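Local coordinates for putative amidohydrolase (Unidentified, PDB 3FEQ) that acts as a zinc-dependent prolidase of the amidohydrolase superfamily, hydrolysing dipeptides that carry a C-terminal proline, at the interface of chains A and B. Coordinates in Å, arbitrary orientation; residue numbers count along the deposited sequence, not the author numbering. Chains: chain A/B, Putative amidohydrolase.

The interface of chains A and B. Residues chain A 179, 220; chain B 138-139, 169-170, 209-210, 213.
A:Arg179 reaches from its own chain into an acidic recess of chain B, where A:Glu220 from its own side and B:Asp169 and B:Glu213 from the partner ring its guanidinium. Its CB lies near the backbone O of B:Thr139 at 3.9 Å; CG and CD run past the side-chain amide of B:Gln138, CD also touching B:Asp169 OD1. The chain is extended from CG to NE (chi2 -172°), which carries the guanidinium well out from helix 171-183 to the partner's acids. NE gives a nearly straight hydrogen bond of 2.7 Å to A:Glu220 OE1, from above the carboxylate plane, and NH2 donates to OE2, a side-on grip that would steady the arginine. At the tip, NH1 donates to B:Asp169 OD1 at 2.9 Å, on the anti lone pair, and to B:Glu213 OE1 at 3.0 Å. NH2 completes an end-on grip on B:Glu213 by a salt bridge to OE2, the two flat groups nearly coplanar (24°). Five N-H directions in one plane suit arginine to so many carboxylates, whose charges its cation probably offsets.

Across one guanidinium face the B:Gln138 amide stacks at 22°. Glutamine suits this place: its flat amide offers OE1 to B:Tyr209 N and NE2 to B:Thr139 O. B:Thr139 N probably positions B:Asp169; B:Ser210 and B:Glu213 form a capping box, each side chain accepting from the other's backbone N.

This polar patch joins A helices 171-183 and 211-223 to loops and the first turn of B helix 211-223, in an interface that is not an exact two-fold; the structure alone does not show whether the pairing occurs in solution.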
loop_
_atom_site.group_PDB
_atom_site.type_symbol
_atom_site.label_atom_id
_atom_site.label_comp_id
_atom_site.label_asym_id
_atom_site.label_seq_id
_atom_site.Cartn_x
_atom_site.Cartn_y
_atom_site.Cartn_z
ATOM N N ARG A 179 22.339 2.430 -9.203
ATOM C CA ARG A 179 22.019 1.492 -10.285
ATOM C C ARG A 179 20.913 2.007 -11.215
ATOM O O ARG A 179 20.996 1.846 -12.422
ATOM C CB ARG A 179 21.661 0.111 -9.732
ATOM C CG ARG A 179 22.733 -0.471 -8.853
ATOM C CD ARG A 179 22.447 -1.892 -8.476
ATOM N NE ARG A 179 23.525 -2.397 -7.647
ATOM C CZ ARG A 179 23.405 -3.405 -6.799
ATOM N NH1 ARG A 179 22.239 -4.023 -6.672
ATOM N NH2 ARG A 179 24.460 -3.810 -6.105
ATOM N N GLU A 220 29.376 1.385 -6.475
ATOM C CA GLU A 220 28.461 1.181 -7.586
ATOM C C GLU A 220 28.828 2.027 -8.799
ATOM O O GLU A 220 28.669 1.583 -9.935
ATOM C CB GLU A 220 27.026 1.455 -7.169
ATOM C CG GLU A 220 26.513 0.518 -6.104
ATOM C CD GLU A 220 26.449 -0.933 -6.565
ATOM O OE1 GLU A 220 25.898 -1.204 -7.657
ATOM O OE2 GLU A 220 26.927 -1.810 -5.813
ATOM N N GLN B 138 20.801 -7.554 -10.668
ATOM C CA GLN B 138 20.629 -6.214 -10.116
ATOM C C GLN B 138 19.860 -5.372 -11.122
ATOM O O GLN B 138 19.617 -5.797 -12.249
ATOM C CB GLN B 138 21.977 -5.557 -9.804
ATOM C CG GLN B 138 22.949 -5.565 -10.961
ATOM C CD GLN B 138 23.810 -4.332 -10.983
ATOM O OE1 GLN B 138 24.884 -4.299 -10.385
ATOM N NE2 GLN B 138 23.345 -3.303 -11.678
ATOM N N THR B 139 19.461 -4.186 -10.697
ATOM C CA THR B 139 18.789 -3.255 -11.575
ATOM C C THR B 139 19.724 -2.857 -12.710
ATOM O O THR B 139 20.907 -2.598 -12.493
ATOM C CB THR B 139 18.299 -2.011 -10.789
ATOM O OG1 THR B 139 17.359 -2.419 -9.787
ATOM C CG2 THR B 139 17.615 -1.025 -11.713
ATOM N N ASP B 169 17.883 -6.218 -5.675
ATOM C CA ASP B 169 19.058 -5.504 -5.257
ATOM C C ASP B 169 19.110 -5.558 -3.745
ATOM O O ASP B 169 18.067 -5.697 -3.078
ATOM C CB ASP B 169 18.985 -4.048 -5.731
ATOM C CG ASP B 169 18.733 -3.927 -7.228
ATOM O OD1 ASP B 169 19.720 -3.711 -7.981
ATOM O OD2 ASP B 169 17.548 -4.052 -7.637
ATOM N N GLY B 170 20.325 -5.477 -3.210
ATOM C CA GLY B 170 20.498 -5.304 -1.786
ATOM C C GLY B 170 20.741 -6.606 -1.078
ATOM O O GLY B 170 20.304 -7.662 -1.534
ATOM N N TYR B 209 26.560 -6.422 -9.090
ATOM C CA TYR B 209 26.387 -6.850 -7.693
ATOM C C TYR B 209 27.593 -6.508 -6.827
ATOM O O TYR B 209 28.740 -6.741 -7.205
ATOM C CB TYR B 209 26.065 -8.348 -7.565
ATOM C CG TYR B 209 24.607 -8.684 -7.700
ATOM C CD1 TYR B 209 24.176 -9.645 -8.605
ATOM C CD2 TYR B 209 23.645 -8.026 -6.935
ATOM C CE1 TYR B 209 22.807 -9.959 -8.746
ATOM C CE2 TYR B 209 22.286 -8.331 -7.059
ATOM C CZ TYR B 209 21.874 -9.295 -7.968
ATOM O OH TYR B 209 20.535 -9.589 -8.091
ATOM N N SER B 210 27.327 -5.982 -5.645
ATOM C CA SER B 210 28.379 -5.752 -4.681
ATOM C C SER B 210 28.870 -7.086 -4.117
ATOM O O SER B 210 28.153 -8.088 -4.167
ATOM C CB SER B 210 27.837 -4.889 -3.565
ATOM O OG SER B 210 26.879 -5.626 -2.840
ATOM N N GLU B 213 26.543 -8.425 -1.599
ATOM C CA GLU B 213 25.424 -9.120 -2.197
ATOM C C GLU B 213 25.796 -10.538 -2.627
ATOM O O GLU B 213 25.213 -11.516 -2.146
ATOM C CB GLU B 213 24.820 -8.301 -3.340
ATOM C CG GLU B 213 23.948 -7.125 -2.858
ATOM C CD GLU B 213 23.809 -6.030 -3.902
ATOM O OE1 GLU B 213 22.675 -5.567 -4.141
ATOM O OE2 GLU B 213 24.824 -5.661 -4.525
#